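PDB 5I47: RimK domain protein ATP-grasp from Sphaerobacter thermophilus, which probably binds ATP and a metal ion and may join amino acids to a substrate, as ATP-grasp ligases of the RimK and LysX type do. Local coordinates for residues L9-L14 against A32-P37; P47-F52 against A70-G75; V53-R58 against T77-R82. All blocks are in the same frame, centred on the assembly; numbering follows the deposited sequence.

Contact 1. Residues L9-L14 against A32-P37; sequences LLADRL and AVLVQP
Leu9 and Val35 fasten the end strand 31-35 to strand 6-10 in parallel register through main-chain bonds. Leu9 N gives to Val33 O at 2.8 Å, and Val35 N returns to Leu9 O at 3.1 Å. Just past the last bridge Ala11 N reaches Val35 O at 3.2 Å. Weaker CA-H...O contacts fill in: Leu10 CA meets Val35 O, and Gln36 CA meets Ala11 O.

A single side-chain hydrogen bond spans the contact. Gln36, extended beyond CG, brings NE2 to Asp12 O at 3.0 Å, almost straight at 168° and with the oxygen in its amide plane. An alanine here would probably leave Asp12 O without this donor and the loop after strand 6-10 freer to shift.

The apolar packing centres on Leu34. With CG anti to the backbone N (chi1 176°), its branch is carried over the loop residues that follow strand 6-10. There it slides past Leu14 in the opposite direction, CD1 lying 3.7 Å from Leu14 CD2, and the same CD1 touches Ala11 CB at 3.8 Å. On the other face Leu10 and Val35 lie side by side, pointing the same way.

Helix 16-27, the crossover between these two strands, sets Ile22 against Leu9, Leu14 and Ala32. Leu10 packs on Leu68 and Leu72 of helix 63-74, while its backbone bonds to Leu56 of strand 54-57 and to Arg58 just after it.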
ATOM      1  N   LEU B   9     -23.065   6.056   3.010  1.00 40.76           N
ATOM      2  CA  LEU B   9     -22.789   5.483   1.691  1.00 33.98           C
ATOM      3  C   LEU B   9     -21.602   6.245   1.107  1.00 32.15           C
ATOM      4  O   LEU B   9     -21.761   7.303   0.495  1.00 33.23           O
ATOM      5  CB  LEU B   9     -24.007   5.566   0.767  1.00 33.37           C
ATOM      6  CG  LEU B   9     -25.304   4.826   1.102  1.00 33.19           C
ATOM      7  CD1 LEU B   9     -26.341   5.085   0.008  1.00 30.72           C
ATOM      8  CD2 LEU B   9     -25.068   3.331   1.281  1.00 26.29           C
ATOM      9  N   LEU B  10     -20.403   5.697   1.302  1.00 36.48           N
ATOM     10  CA  LEU B  10     -19.176   6.324   0.830  1.00 32.39           C
ATOM     11  C   LEU B  10     -19.132   6.309  -0.690  1.00 32.28           C
ATOM     12  O   LEU B  10     -18.690   5.330  -1.301  1.00 34.23           O
ATOM     13  CB  LEU B  10     -17.950   5.616   1.411  1.00 31.46           C
ATOM     14  CG  LEU B  10     -17.865   5.598   2.936  1.00 34.84           C
ATOM     15  CD1 LEU B  10     -16.634   4.835   3.412  1.00 34.82           C
ATOM     16  CD2 LEU B  10     -17.859   7.020   3.465  1.00 34.66           C
ATOM     17  N   ALA B  11     -19.598   7.388  -1.308  1.00 33.24           N
ATOM     18  CA  ALA B  11     -19.665   7.476  -2.756  1.00 32.81           C
ATOM     19  C   ALA B  11     -19.602   8.943  -3.142  1.00 39.47           C
ATOM     20  O   ALA B  11     -19.725   9.835  -2.300  1.00 44.14           O
ATOM     21  CB  ALA B  11     -20.935   6.814  -3.302  1.00 33.06           C
ATOM     22  N   ASP B  12     -19.403   9.191  -4.431  1.00 43.84           N
ATOM     23  CA  ASP B  12     -19.327  10.561  -4.906  1.00 48.00           C
ATOM     24  C   ASP B  12     -20.659  11.084  -5.420  1.00 50.48           C
ATOM     25  O   ASP B  12     -20.872  12.300  -5.417  1.00 53.64           O
ATOM     26  CB  ASP B  12     -18.259  10.676  -5.995  1.00 53.88           C
ATOM     27  CG  ASP B  12     -16.876  10.325  -5.481  1.00 58.25           C
ATOM     28  OD1 ASP B  12     -16.141   9.598  -6.184  1.00 59.05           O
ATOM     29  OD2 ASP B  12     -16.526  10.771  -4.365  1.00 61.05           O
ATOM     30  N   ARG B  13     -21.561  10.198  -5.838  1.00 53.55           N
ATOM     31  CA  ARG B  13     -22.892  10.584  -6.285  1.00 56.92           C
ATOM     32  C   ARG B  13     -23.777   9.347  -6.316  1.00 59.49           C
ATOM     33  O   ARG B  13     -23.303   8.234  -6.569  1.00 60.03           O
ATOM     34  CB  ARG B  13     -22.853  11.254  -7.664  1.00 57.08           C
ATOM     35  CG  ARG B  13     -22.224  10.413  -8.759  1.00 56.20           C
ATOM     36  CD  ARG B  13     -22.144  11.196 -10.056  1.00 57.95           C
ATOM     37  NE  ARG B  13     -22.416  10.345 -11.207  1.00 59.61           N
ATOM     38  CZ  ARG B  13     -23.637  10.042 -11.633  1.00 64.66           C
ATOM     39  NH1 ARG B  13     -24.706  10.519 -11.004  1.00 62.13           N
ATOM     40  NH2 ARG B  13     -23.794   9.257 -12.685  1.00 69.37           N
ATOM     41  N   LEU B  14     -25.066   9.556  -6.054  1.00 57.32           N
ATOM     42  CA  LEU B  14     -26.027   8.461  -6.002  1.00 51.94           C
ATOM     43  C   LEU B  14     -26.371   8.003  -7.413  1.00 52.47           C
ATOM     44  O   LEU B  14     -26.834   8.799  -8.237  1.00 59.67           O
ATOM     45  CB  LEU B  14     -27.288   8.895  -5.258  1.00 45.81           C
ATOM     46  CG  LEU B  14     -27.106   9.360  -3.811  1.00 45.27           C
ATOM     47  CD1 LEU B  14     -28.438   9.757  -3.204  1.00 44.58           C
ATOM     48  CD2 LEU B  14     -26.440   8.278  -2.974  1.00 48.59           C
ATOM     49  N   ALA B  32     -30.038   5.796   5.113  1.00 55.67           N
ATOM     50  CA  ALA B  32     -28.790   5.836   4.367  1.00 51.14           C
ATOM     51  C   ALA B  32     -28.536   7.254   3.873  1.00 54.64           C
ATOM     52  O   ALA B  32     -29.464   7.970   3.489  1.00 62.07           O
ATOM     53  CB  ALA B  32     -28.832   4.861   3.192  1.00 48.55           C
ATOM     54  N   VAL B  33     -27.272   7.665   3.898  1.00 53.73           N
ATOM     55  CA  VAL B  33     -26.882   9.035   3.588  1.00 53.04           C
ATOM     56  C   VAL B  33     -25.665   8.997   2.676  1.00 56.90           C
ATOM     57  O   VAL B  33     -24.697   8.282   2.955  1.00 62.28           O
ATOM     58  CB  VAL B  33     -26.565   9.841   4.864  1.00 52.15           C
ATOM     59  CG1 VAL B  33     -25.983  11.202   4.507  1.00 53.44           C
ATOM     60  CG2 VAL B  33     -27.807   9.995   5.728  1.00 54.57           C
ATOM     61  N   LEU B  34     -25.708   9.766   1.590  1.00 52.38           N
ATOM     62  CA  LEU B  34     -24.528   9.930   0.752  1.00 48.63           C
ATOM     63  C   LEU B  34     -23.460  10.693   1.528  1.00 51.25           C
ATOM     64  O   LEU B  34     -23.714  11.793   2.028  1.00 55.35           O
ATOM     65  CB  LEU B  34     -24.880  10.666  -0.537  1.00 46.19           C
ATOM     66  CG  LEU B  34     -23.700  10.980  -1.461  1.00 46.76           C
ATOM     67  CD1 LEU B  34     -23.139   9.711  -2.081  1.00 45.83           C
ATOM     68  CD2 LEU B  34     -24.096  11.969  -2.538  1.00 51.16           C
ATOM     69  N   VAL B  35     -22.274  10.104   1.648  1.00 48.90           N
ATOM     70  CA  VAL B  35     -21.128  10.754   2.276  1.00 45.45           C
ATOM     71  C   VAL B  35     -20.005  10.762   1.252  1.00 47.39           C
ATOM     72  O   VAL B  35     -19.434   9.711   0.934  1.00 49.89           O
ATOM     73  CB  VAL B  35     -20.693  10.054   3.570  1.00 40.21           C
ATOM     74  CG1 VAL B  35     -19.515  10.787   4.190  1.00 36.87           C
ATOM     75  CG2 VAL B  35     -21.854   9.978   4.550  1.00 40.04           C
ATOM     76  N   GLN B  36     -19.694  11.938   0.728  1.00 49.67           N
ATOM     77  CA  GLN B  36     -18.663  12.059  -0.289  1.00 51.65           C
ATOM     78  C   GLN B  36     -17.289  12.042   0.370  1.00 49.30           C
ATOM     79  O   GLN B  36     -17.015  12.891   1.226  1.00 42.54           O
ATOM     80  CB  GLN B  36     -18.860  13.339  -1.093  1.00 54.03           C
ATOM     81  CG  GLN B  36     -20.235  13.445  -1.754  1.00 53.86           C
ATOM     82  CD  GLN B  36     -20.480  14.799  -2.400  1.00 55.44           C
ATOM     83  OE1 GLN B  36     -20.538  15.826  -1.723  1.00 56.12           O
ATOM     84  NE2 GLN B  36     -20.625  14.805  -3.720  1.00 55.18           N
ATOM     85  N   PRO B  37     -16.414  11.091   0.029  1.00 52.11           N
ATOM     86  CA  PRO B  37     -15.080  11.066   0.650  1.00 48.23           C
ATOM     87  C   PRO B  37     -14.219  12.259   0.282  1.00 49.59           C
ATOM     88  O   PRO B  37     -13.269  12.561   1.013  1.00 49.81           O
ATOM     89  CB  PRO B  37     -14.470   9.758   0.126  1.00 45.77           C
ATOM     90  CG  PRO B  37     -15.628   8.941  -0.330  1.00 48.15           C
ATOM     91  CD  PRO B  37     -16.639   9.924  -0.838  1.00 51.49           C
TER

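Contact 2. Residues P47-F52 against A70-G75; sequences PSAGDF and ALLASG
Ala49 touches Leu72 across the contact and at the same time places its carbonyl carbon at the edge of the Phe52 ring, in the ring plane. That ring belongs to the loop's far end and does not reach residues 70-75; it packs instead on Val33, Val35 and Ala8, with Arg6 in a cation-pi contact.

The meeting with residues 70-75 falls to two places. In the first, the Pro47 ring sits on the last turn of helix 63-74: CB lies 4.1 Å from Leu71 CD2, and CG comes within 3.0 Å of Leu71 O, a tight approach for a carbon. In the second, Leu72 CD2 lies 3.9 Å from Ala49 CB and passes just as near Ala49 N.

Leu71 O accepts two hydrogen bonds from residues further along its own segment. Ser74 OG stands between its backbone N and carbonyl carbon (chi1 63°) and donates to Leu71 O at 2.8 Å, and Gly75 N gives a second bond to that oxygen. A CA-H...O contact then runs from Gly75 CA to Pro47 O at 3.4 Å. A CB on Gly75 would clash with that same Pro47 oxygen, so a side chain would not fit at this spacing.

The loop has its own brace: Ser48 OG accepts from Gly50 N at 3.3 Å, an ST turn. Gly50 has backbone angles that suit a residue without CB, and a CB there would also strike Phe52 CE2.

Leu71 packs on Val111 and Ser74 on Arg97 of the second subunit. Within the chain, Leu42 of strand 41-42 touches Pro47, Leu71 and Leu72, and Leu72 continues onto Leu10 of strand 6-10.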
ATOM      1  N   PRO B  47     -10.854   9.631  14.458  1.00 49.60           N
ATOM      2  CA  PRO B  47     -11.437   9.737  13.115  1.00 51.91           C
ATOM      3  C   PRO B  47     -12.929   9.443  13.113  1.00 53.46           C
ATOM      4  O   PRO B  47     -13.412   8.538  13.799  1.00 55.80           O
ATOM      5  CB  PRO B  47     -10.657   8.690  12.309  1.00 49.23           C
ATOM      6  CG  PRO B  47     -10.199   7.704  13.320  1.00 44.81           C
ATOM      7  CD  PRO B  47      -9.975   8.453  14.597  1.00 44.55           C
ATOM      8  N   SER B  48     -13.658  10.228  12.324  1.00 51.63           N
ATOM      9  CA  SER B  48     -15.097  10.063  12.186  1.00 50.52           C
ATOM     10  C   SER B  48     -15.569  10.846  10.971  1.00 46.38           C
ATOM     11  O   SER B  48     -14.986  11.873  10.617  1.00 44.56           O
ATOM     12  CB  SER B  48     -15.848  10.531  13.439  1.00 52.67           C
ATOM     13  OG  SER B  48     -17.243  10.310  13.309  1.00 56.63           O
ATOM     14  N   ALA B  49     -16.629  10.346  10.339  1.00 46.30           N
ATOM     15  CA  ALA B  49     -17.257  11.013   9.208  1.00 50.12           C
ATOM     16  C   ALA B  49     -18.667  11.486   9.541  1.00 53.08           C
ATOM     17  O   ALA B  49     -19.450  11.788   8.636  1.00 51.73           O
ATOM     18  CB  ALA B  49     -17.279  10.090   7.989  1.00 49.35           C
ATOM     19  N   GLY B  50     -18.997  11.561  10.823  1.00 54.93           N
ATOM     20  CA  GLY B  50     -20.323  11.907  11.283  1.00 57.47           C
ATOM     21  C   GLY B  50     -20.937  10.784  12.095  1.00 62.90           C
ATOM     22  O   GLY B  50     -20.365   9.708  12.256  1.00 67.25           O
ATOM     23  N   ASP B  51     -22.133  11.058  12.608  1.00 68.26           N
ATOM     24  CA  ASP B  51     -22.856  10.079  13.411  1.00 66.61           C
ATOM     25  C   ASP B  51     -23.414   8.993  12.498  1.00 62.20           C
ATOM     26  O   ASP B  51     -24.381   9.222  11.765  1.00 61.67           O
ATOM     27  CB  ASP B  51     -23.968  10.762  14.201  1.00 72.48           C
ATOM     28  CG  ASP B  51     -24.672   9.817  15.157  1.00 76.67           C
ATOM     29  OD1 ASP B  51     -24.032   8.850  15.622  1.00 77.17           O
ATOM     30  OD2 ASP B  51     -25.867  10.045  15.444  1.00 77.40           O
ATOM     31  N   PHE B  52     -22.799   7.812  12.531  1.00 55.86           N
ATOM     32  CA  PHE B  52     -23.230   6.693  11.707  1.00 51.53           C
ATOM     33  C   PHE B  52     -22.991   5.397  12.460  1.00 53.14           C
ATOM     34  O   PHE B  52     -21.973   5.246  13.142  1.00 58.75           O
ATOM     35  CB  PHE B  52     -22.485   6.645  10.368  1.00 44.71           C
ATOM     36  CG  PHE B  52     -22.716   7.843   9.501  1.00 41.36           C
ATOM     37  CD1 PHE B  52     -23.853   7.939   8.720  1.00 43.15           C
ATOM     38  CD2 PHE B  52     -21.792   8.873   9.466  1.00 36.57           C
ATOM     39  CE1 PHE B  52     -24.066   9.041   7.922  1.00 41.58           C
ATOM     40  CE2 PHE B  52     -21.999   9.974   8.670  1.00 35.53           C
ATOM     41  CZ  PHE B  52     -23.138  10.059   7.896  1.00 38.82           C
ATOM     42  N   ALA B  70     -10.000   1.685   7.479  1.00 23.19           N
ATOM     43  CA  ALA B  70      -9.282   1.410   8.720  1.00 21.79           C
ATOM     44  C   ALA B  70      -9.409   2.569   9.697  1.00 24.30           C
ATOM     45  O   ALA B  70      -9.557   2.357  10.906  1.00 29.15           O
ATOM     46  CB  ALA B  70      -7.812   1.117   8.426  1.00 17.52           C
ATOM     47  N   LEU B  71      -9.344   3.802   9.194  1.00 22.93           N
ATOM     48  CA  LEU B  71      -9.499   4.968  10.055  1.00 24.08           C
ATOM     49  C   LEU B  71     -10.891   5.011  10.665  1.00 27.19           C
ATOM     50  O   LEU B  71     -11.045   5.151  11.884  1.00 29.94           O
ATOM     51  CB  LEU B  71      -9.222   6.245   9.258  1.00 21.32           C
ATOM     52  CG  LEU B  71      -7.761   6.651   9.114  1.00 22.48           C
ATOM     53  CD1 LEU B  71      -7.597   7.646   7.983  1.00 23.77           C
ATOM     54  CD2 LEU B  71      -7.262   7.234  10.427  1.00 23.94           C
ATOM     55  N   LEU B  72     -11.920   4.891   9.827  1.00 26.85           N
ATOM     56  CA  LEU B  72     -13.285   4.930  10.336  1.00 32.51           C
ATOM     57  C   LEU B  72     -13.526   3.818  11.349  1.00 31.44           C
ATOM     58  O   LEU B  72     -14.111   4.057  12.411  1.00 36.83           O
ATOM     59  CB  LEU B  72     -14.279   4.848   9.175  1.00 31.45           C
ATOM     60  CG  LEU B  72     -14.278   6.050   8.225  1.00 29.54           C
ATOM     61  CD1 LEU B  72     -15.190   5.811   7.024  1.00 26.26           C
ATOM     62  CD2 LEU B  72     -14.684   7.312   8.968  1.00 27.23           C
ATOM     63  N   ALA B  73     -13.052   2.603  11.056  1.00 30.23           N
ATOM     64  CA  ALA B  73     -13.277   1.481  11.967  1.00 30.15           C
ATOM     65  C   ALA B  73     -12.619   1.722  13.321  1.00 27.47           C
ATOM     66  O   ALA B  73     -13.234   1.482  14.368  1.00 25.40           O
ATOM     67  CB  ALA B  73     -12.764   0.183  11.343  1.00 27.45           C
ATOM     68  N   SER B  74     -11.372   2.200  13.322  1.00 29.98           N
ATOM     69  CA  SER B  74     -10.683   2.483  14.577  1.00 38.44           C
ATOM     70  C   SER B  74     -11.376   3.576  15.380  1.00 40.04           C
ATOM     71  O   SER B  74     -11.245   3.604  16.609  1.00 39.19           O
ATOM     72  CB  SER B  74      -9.222   2.864  14.312  1.00 41.22           C
ATOM     73  OG  SER B  74      -9.119   4.061  13.557  1.00 44.03           O
ATOM     74  N   GLY B  75     -12.120   4.461  14.718  1.00 40.73           N
ATOM     75  CA  GLY B  75     -12.844   5.529  15.368  1.00 42.30           C
ATOM     76  C   GLY B  75     -14.213   5.165  15.896  1.00 48.10           C
ATOM     77  O   GLY B  75     -14.848   5.994  16.553  1.00 52.95           O
TER

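Contact 3. Residues V53-R58 against T77-R82; sequences VAALDR and TPVVNR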
ATOM      1  N   VAL B  53     -23.930   4.461  12.320  1.00 48.92           N
ATOM      2  CA  VAL B  53     -23.735   3.137  12.895  1.00 47.91           C
ATOM      3  C   VAL B  53     -22.899   2.246  11.987  1.00 45.16           C
ATOM      4  O   VAL B  53     -22.362   1.232  12.452  1.00 45.20           O
ATOM      5  CB  VAL B  53     -25.091   2.478  13.194  1.00 48.96           C
ATOM      6  CG1 VAL B  53     -25.973   3.442  13.971  1.00 55.20           C
ATOM      7  CG2 VAL B  53     -25.770   2.045  11.903  1.00 43.65           C
ATOM      8  N   ALA B  54     -22.764   2.603  10.713  1.00 41.78           N
ATOM      9  CA  ALA B  54     -21.976   1.830   9.763  1.00 38.59           C
ATOM     10  C   ALA B  54     -21.710   2.687   8.536  1.00 39.20           C
ATOM     11  O   ALA B  54     -22.419   3.664   8.272  1.00 39.14           O
ATOM     12  CB  ALA B  54     -22.686   0.531   9.369  1.00 36.73           C
ATOM     13  N   ALA B  55     -20.668   2.315   7.793  1.00 35.84           N
ATOM     14  CA  ALA B  55     -20.350   2.923   6.511  1.00 29.98           C
ATOM     15  C   ALA B  55     -20.222   1.826   5.465  1.00 30.61           C
ATOM     16  O   ALA B  55     -19.731   0.732   5.759  1.00 31.04           O
ATOM     17  CB  ALA B  55     -19.056   3.740   6.573  1.00 24.37           C
ATOM     18  N   LEU B  56     -20.679   2.115   4.251  1.00 28.86           N
ATOM     19  CA  LEU B  56     -20.623   1.158   3.151  1.00 29.88           C
ATOM     20  C   LEU B  56     -19.888   1.815   1.993  1.00 36.40           C
ATOM     21  O   LEU B  56     -20.396   2.768   1.393  1.00 42.50           O
ATOM     22  CB  LEU B  56     -22.025   0.708   2.741  1.00 31.29           C
ATOM     23  CG  LEU B  56     -22.160  -0.211   1.525  1.00 32.68           C
ATOM     24  CD1 LEU B  56     -21.384  -1.500   1.722  1.00 29.75           C
ATOM     25  CD2 LEU B  56     -23.626  -0.505   1.262  1.00 34.60           C
ATOM     26  N   ASP B  57     -18.692   1.321   1.687  1.00 34.86           N
ATOM     27  CA  ASP B  57     -17.887   1.908   0.622  1.00 34.13           C
ATOM     28  C   ASP B  57     -18.461   1.491  -0.723  1.00 37.14           C
ATOM     29  O   ASP B  57     -18.426   0.309  -1.085  1.00 37.11           O
ATOM     30  CB  ASP B  57     -16.428   1.481   0.756  1.00 30.51           C
ATOM     31  CG  ASP B  57     -15.492   2.331  -0.083  1.00 29.37           C
ATOM     32  OD1 ASP B  57     -15.906   2.802  -1.159  1.00 31.24           O
ATOM     33  OD2 ASP B  57     -14.339   2.532   0.339  1.00 34.29           O
ATOM     34  N   ARG B  58     -18.989   2.463  -1.465  1.00 39.34           N
ATOM     35  CA  ARG B  58     -19.583   2.236  -2.773  1.00 41.19           C
ATOM     36  C   ARG B  58     -18.647   2.631  -3.909  1.00 39.36           C
ATOM     37  O   ARG B  58     -19.096   2.792  -5.049  1.00 40.51           O
ATOM     38  CB  ARG B  58     -20.905   2.997  -2.887  1.00 40.42           C
ATOM     39  CG  ARG B  58     -21.944   2.593  -1.855  1.00 37.69           C
ATOM     40  CD  ARG B  58     -22.513   1.224  -2.166  1.00 37.86           C
ATOM     41  NE  ARG B  58     -22.875   1.123  -3.575  1.00 40.59           N
ATOM     42  CZ  ARG B  58     -22.393   0.210  -4.410  1.00 44.34           C
ATOM     43  NH1 ARG B  58     -21.541  -0.706  -3.975  1.00 45.97           N
ATOM     44  NH2 ARG B  58     -22.778   0.206  -5.679  1.00 46.99           N
ATOM     45  N   THR B  77     -16.687   3.550  13.727  1.00 39.94           N
ATOM     46  CA  THR B  77     -17.636   3.373  12.631  1.00 41.25           C
ATOM     47  C   THR B  77     -17.257   2.144  11.817  1.00 41.85           C
ATOM     48  O   THR B  77     -16.292   2.191  11.037  1.00 44.51           O
ATOM     49  CB  THR B  77     -17.681   4.613  11.731  1.00 44.46           C
ATOM     50  OG1 THR B  77     -17.970   5.774  12.518  1.00 53.04           O
ATOM     51  CG2 THR B  77     -18.763   4.451  10.673  1.00 42.04           C
ATOM     52  N   PRO B  78     -17.963   1.026  11.967  1.00 35.92           N
ATOM     53  CA  PRO B  78     -17.684  -0.142  11.123  1.00 33.02           C
ATOM     54  C   PRO B  78     -17.872   0.183   9.649  1.00 32.54           C
ATOM     55  O   PRO B  78     -18.772   0.936   9.271  1.00 38.77           O
ATOM     56  CB  PRO B  78     -18.705  -1.178  11.606  1.00 34.38           C
ATOM     57  CG  PRO B  78     -19.009  -0.771  13.011  1.00 36.73           C
ATOM     58  CD  PRO B  78     -18.948   0.729  13.020  1.00 37.34           C
ATOM     59  N   VAL B  79     -17.009  -0.392   8.815  1.00 29.05           N
ATOM     60  CA  VAL B  79     -17.029  -0.151   7.377  1.00 30.83           C
ATOM     61  C   VAL B  79     -17.133  -1.482   6.645  1.00 29.43           C
ATOM     62  O   VAL B  79     -16.468  -2.459   7.008  1.00 26.48           O
ATOM     63  CB  VAL B  79     -15.782   0.630   6.910  1.00 28.99           C
ATOM     64  CG1 VAL B  79     -15.859   0.921   5.413  1.00 27.12           C
ATOM     65  CG2 VAL B  79     -15.647   1.922   7.690  1.00 28.07           C
ATOM     66  N   VAL B  80     -17.984  -1.516   5.624  1.00 28.74           N
ATOM     67  CA  VAL B  80     -18.056  -2.622   4.681  1.00 24.64           C
ATOM     68  C   VAL B  80     -17.654  -2.077   3.316  1.00 29.83           C
ATOM     69  O   VAL B  80     -18.292  -1.150   2.815  1.00 36.43           O
ATOM     70  CB  VAL B  80     -19.456  -3.251   4.641  1.00 24.29           C
ATOM     71  CG1 VAL B  80     -19.579  -4.201   3.459  1.00 20.70           C
ATOM     72  CG2 VAL B  80     -19.746  -3.973   5.948  1.00 20.56           C
ATOM     73  N   ASN B  81     -16.608  -2.632   2.705  1.00 24.34           N
ATOM     74  CA  ASN B  81     -15.881  -3.776   3.237  1.00 24.77           C
ATOM     75  C   ASN B  81     -14.934  -3.402   4.372  1.00 24.88           C
ATOM     76  O   ASN B  81     -14.408  -2.288   4.413  1.00 24.65           O
ATOM     77  CB  ASN B  81     -15.091  -4.455   2.115  1.00 26.01           C
ATOM     78  CG  ASN B  81     -15.987  -5.132   1.099  1.00 27.38           C
ATOM     79  OD1 ASN B  81     -16.588  -6.168   1.381  1.00 31.70           O
ATOM     80  ND2 ASN B  81     -16.073  -4.558  -0.094  1.00 27.26           N
ATOM     81  N   ARG B  82     -14.736  -4.345   5.294  1.00 25.12           N
ATOM     82  CA  ARG B  82     -13.786  -4.148   6.380  1.00 25.51           C
ATOM     83  C   ARG B  82     -12.398  -3.862   5.817  1.00 25.64           C
ATOM     84  O   ARG B  82     -12.062  -4.269   4.700  1.00 24.57           O
ATOM     85  CB  ARG B  82     -13.751  -5.379   7.288  1.00 22.23           C
ATOM     86  CG  ARG B  82     -13.010  -6.565   6.702  1.00 20.67           C
ATOM     87  CD  ARG B  82     -13.140  -7.787   7.607  1.00 18.94           C
ATOM     88  NE  ARG B  82     -14.525  -8.245   7.681  1.00 20.85           N
ATOM     89  CZ  ARG B  82     -15.075  -9.102   6.826  1.00 24.55           C
ATOM     90  NH1 ARG B  82     -16.348  -9.459   6.967  1.00 23.25           N
ATOM     91  NH2 ARG B  82     -14.355  -9.606   5.830  1.00 15.25           N
TER
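Leu56 and Val80 each hold a branch anti to the backbone N, CG of Leu56 (chi1 175°) and CG1 of Val80 (chi1 168°), and their side chains cross obliquely. With chi2 at 59°, Leu56 CD1 lies 3.7 Å from Val80 CG1 and only 3.3 Å from Val80 O. Next along, Ala55 CB and Val79 CG2 meet at 4.0 Å on the opposite face. Thr77 CG2 also comes near Ala55 N.

Three backbone bonds set the parallel register. Ala55 N gives to Pro78 O at 2.8 Å. Val80 N gives to Ala55 O, and Asp57 N closes the set on Val80 O at 2.7 Å. This pairing completes the beta-alpha-beta unit of strand 54-57, helix 63-74 and strand 79-80, part of the parallel sheet of the preATP-grasp domain, which belongs to the Rossmann-like group. Ahead of the first bridge, Pro78 CD rests 3.5 Å from Val53 O. At the other end a cis peptide joins Val80 to Asn81, just before helix 83-90.

The carboxylate of Asp57 is engaged outside the strand pair: OD1 makes a salt bridge to Arg65 of helix 63-74 and accepts from Gly59 N. Helix 267-275 covers the face bearing Leu56 and Val80, with Ile271 on the first and Phe274 on the second.

In the fold
All three contacts lie in the preATP-grasp domain and on the same side of the chain's centre. Contacts 1 and 3 sit about 11 Å apart, centre to centre, in one parallel sheet ordered 31-35, 6-10, 54-57, 79-80, and are joined where strand 6-10 pairs with 54-57. Contact 2 lies about 9 Å from contact 3 and about 14 Å from contact 1. Along the chain contact 1 closes first; then come 47-52, 53-58, 70-75 and 77-82, the loop leading into strand 54-57 and helix 63-74 leading on to strand 79-80. Leu72 packs on both Leu10 and Val79, so the helix that meets loop 47-52 also lies against the sheet of contacts 1 and 3.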